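Local coordinates for MUTM (fpg) protein (Thermus thermophilus, PDB 1EE8) that belongs to the MutM (Fpg) family, pairing a beta-rich N-terminal domain with an H2TH domain and a zinc finger, at residues R11-L16 against G72-E77. Residues are numbered along the deposited sequence; the frame is centred on the assembly and turned at random.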
loop_
_atom_site.group_PDB
_atom_site.type_symbol
_atom_site.label_atom_id
_atom_site.label_comp_id
_atom_site.label_asym_id
_atom_site.label_seq_id
_atom_site.Cartn_x
_atom_site.Cartn_y
_atom_site.Cartn_z
ATOM N N ARG A 11 -9.584 18.552 -16.023
ATOM C CA ARG A 11 -9.278 18.901 -17.408
ATOM C C ARG A 11 -7.881 19.477 -17.592
ATOM O O ARG A 11 -7.213 19.176 -18.577
ATOM C CB ARG A 11 -10.329 19.875 -17.946
ATOM C CG ARG A 11 -11.728 19.266 -17.951
ATOM C CD ARG A 11 -12.792 20.212 -18.478
ATOM N NE ARG A 11 -14.089 19.538 -18.498
ATOM C CZ ARG A 11 -15.156 19.978 -19.156
ATOM N NH1 ARG A 11 -15.092 21.101 -19.855
ATOM N NH2 ARG A 11 -16.283 19.286 -19.116
ATOM N N ARG A 12 -7.421 20.290 -16.647
ATOM C CA ARG A 12 -6.089 20.872 -16.763
ATOM C C ARG A 12 -4.980 19.845 -16.558
ATOM O O ARG A 12 -3.962 19.876 -17.244
ATOM C CB ARG A 12 -5.906 22.009 -15.759
ATOM C CG ARG A 12 -6.802 23.203 -16.009
ATOM C CD ARG A 12 -6.518 23.834 -17.365
ATOM N NE ARG A 12 -7.299 25.051 -17.557
ATOM C CZ ARG A 12 -7.133 25.896 -18.569
ATOM N NH1 ARG A 12 -6.209 25.655 -19.491
ATOM N NH2 ARG A 12 -7.887 26.988 -18.655
ATOM N N LEU A 13 -5.181 18.934 -15.617
ATOM C CA LEU A 13 -4.170 17.927 -15.334
ATOM C C LEU A 13 -4.078 16.775 -16.329
ATOM O O LEU A 13 -2.986 16.287 -16.596
ATOM C CB LEU A 13 -4.373 17.343 -13.927
ATOM C CG LEU A 13 -4.184 18.245 -12.708
ATOM C CD1 LEU A 13 -4.382 17.417 -11.442
ATOM C CD2 LEU A 13 -2.802 18.875 -12.720
ATOM N N ARG A 14 -5.205 16.337 -16.882
ATOM C CA ARG A 14 -5.172 15.199 -17.799
ATOM C C ARG A 14 -4.133 15.259 -18.910
ATOM O O ARG A 14 -3.413 14.286 -19.130
ATOM C CB ARG A 14 -6.561 14.923 -18.384
ATOM C CG ARG A 14 -7.527 14.328 -17.366
ATOM C CD ARG A 14 -8.546 13.405 -18.020
ATOM N NE ARG A 14 -9.271 14.076 -19.088
ATOM C CZ ARG A 14 -10.042 13.460 -19.978
ATOM N NH1 ARG A 14 -10.197 12.139 -19.940
ATOM N NH2 ARG A 14 -10.662 14.174 -20.903
ATOM N N PRO A 15 -4.023 16.394 -19.618
ATOM C CA PRO A 15 -3.032 16.496 -20.698
ATOM C C PRO A 15 -1.600 16.465 -20.161
ATOM O O PRO A 15 -0.648 16.253 -20.915
ATOM C CB PRO A 15 -3.339 17.852 -21.338
ATOM C CG PRO A 15 -4.751 18.157 -20.914
ATOM C CD PRO A 15 -4.812 17.631 -19.513
ATOM N N LEU A 16 -1.457 16.681 -18.858
ATOM C CA LEU A 16 -0.143 16.712 -18.228
ATOM C C LEU A 16 0.289 15.429 -17.528
ATOM O O LEU A 16 1.482 15.206 -17.339
ATOM C CB LEU A 16 -0.083 17.857 -17.208
ATOM C CG LEU A 16 -0.399 19.275 -17.683
ATOM C CD1 LEU A 16 -0.406 20.231 -16.485
ATOM C CD2 LEU A 16 0.634 19.705 -18.720
ATOM N N GLY A 72 -7.806 23.140 -0.564
ATOM C CA GLY A 72 -6.925 22.210 -1.250
ATOM C C GLY A 72 -6.891 22.379 -2.758
ATOM O O GLY A 72 -7.884 22.758 -3.387
ATOM N N GLY A 73 -5.732 22.095 -3.344
ATOM C CA GLY A 73 -5.594 22.204 -4.782
ATOM C C GLY A 73 -4.258 21.668 -5.251
ATOM O O GLY A 73 -3.302 21.601 -4.475
ATOM N N PHE A 74 -4.204 21.248 -6.510
ATOM C CA PHE A 74 -2.969 20.745 -7.099
ATOM C C PHE A 74 -2.351 21.909 -7.855
ATOM O O PHE A 74 -3.056 22.614 -8.569
ATOM C CB PHE A 74 -3.270 19.589 -8.059
ATOM C CG PHE A 74 -3.612 18.309 -7.363
ATOM C CD1 PHE A 74 -2.616 17.546 -6.764
ATOM C CD2 PHE A 74 -4.936 17.898 -7.245
ATOM C CE1 PHE A 74 -2.933 16.388 -6.048
ATOM C CE2 PHE A 74 -5.261 16.744 -6.532
ATOM C CZ PHE A 74 -4.257 15.988 -5.933
ATOM N N ARG A 75 -1.047 22.120 -7.681
ATOM C CA ARG A 75 -0.335 23.206 -8.351
ATOM C C ARG A 75 0.862 22.641 -9.131
ATOM O O ARG A 75 1.369 21.567 -8.813
ATOM C CB ARG A 75 0.175 24.226 -7.324
ATOM C CG ARG A 75 -0.903 24.928 -6.500
ATOM C CD ARG A 75 -1.844 25.712 -7.395
ATOM N NE ARG A 75 -2.940 26.323 -6.648
ATOM C CZ ARG A 75 -2.817 27.395 -5.875
ATOM N NH1 ARG A 75 -3.877 27.875 -5.235
ATOM N NH2 ARG A 75 -1.642 27.991 -5.755
ATOM N N LEU A 76 1.306 23.367 -10.153
ATOM C CA LEU A 76 2.450 22.933 -10.950
ATOM C C LEU A 76 3.786 23.397 -10.351
ATOM O O LEU A 76 4.861 22.944 -10.765
ATOM C CB LEU A 76 2.288 23.423 -12.391
ATOM C CG LEU A 76 1.008 22.873 -13.043
ATOM C CD1 LEU A 76 0.960 23.268 -14.513
ATOM C CD2 LEU A 76 0.971 21.356 -12.905
ATOM N N GLU A 77 3.708 24.295 -9.372
ATOM C CA GLU A 77 4.886 24.803 -8.662
ATOM C C GLU A 77 4.618 24.682 -7.165
ATOM O O GLU A 77 3.489 24.862 -6.726
ATOM C CB GLU A 77 5.152 26.272 -8.997
ATOM C CG GLU A 77 6.403 26.479 -9.814
ATOM C CD GLU A 77 6.102 26.759 -11.263
ATOM O OE1 GLU A 77 5.273 26.023 -11.848
ATOM O OE2 GLU A 77 6.702 27.714 -11.821
#
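Leu16 and Leu76 meet through their methyl ends: CD1 of Leu16 lies 3.9 Å from CD1 of Leu76 and 4.0 Å from its CD2, so a single helix methyl sits against both branches of the opposing fork. The two side chains cross at roughly a right angle. On Leu76 the CB does not aim straight at the helix; CG, anti to the carbonyl carbon (chi1 -60°), carries the fork back toward it. One turn earlier, Leu13 points its CB at the strand and places CD1 4.2 Å from CB of Phe74, again with the side chains nearly perpendicular. That methyl approaches the Phe74 ring obliquely, and the nearest atom is CB of Phe74, the methylene that carries the ring. Together the pairs join helix 3-17 to strand 73-75, an edge strand of the mixed sheet in the Fpg N-terminal domain, and to loop residue Leu76 beyond it; the CA atoms of Leu13 and Phe74 remain 8.8 Å apart, and no hydrogen bond links the segments. Leu93 of the adjacent strand 92-96 touches both Leu13 and Leu76, while the Phe74 ring meets Phe95 with planes about 55° apart. Burial is uneven: Leu13 and Phe74 are enclosed, whereas Leu16 and Leu76 stay partly exposed. At the kinked helix end, Leu16 N donates a hydrogen bond to Leu13 O (2.8 Å), tying together the backbones of the two leucines facing 72-77.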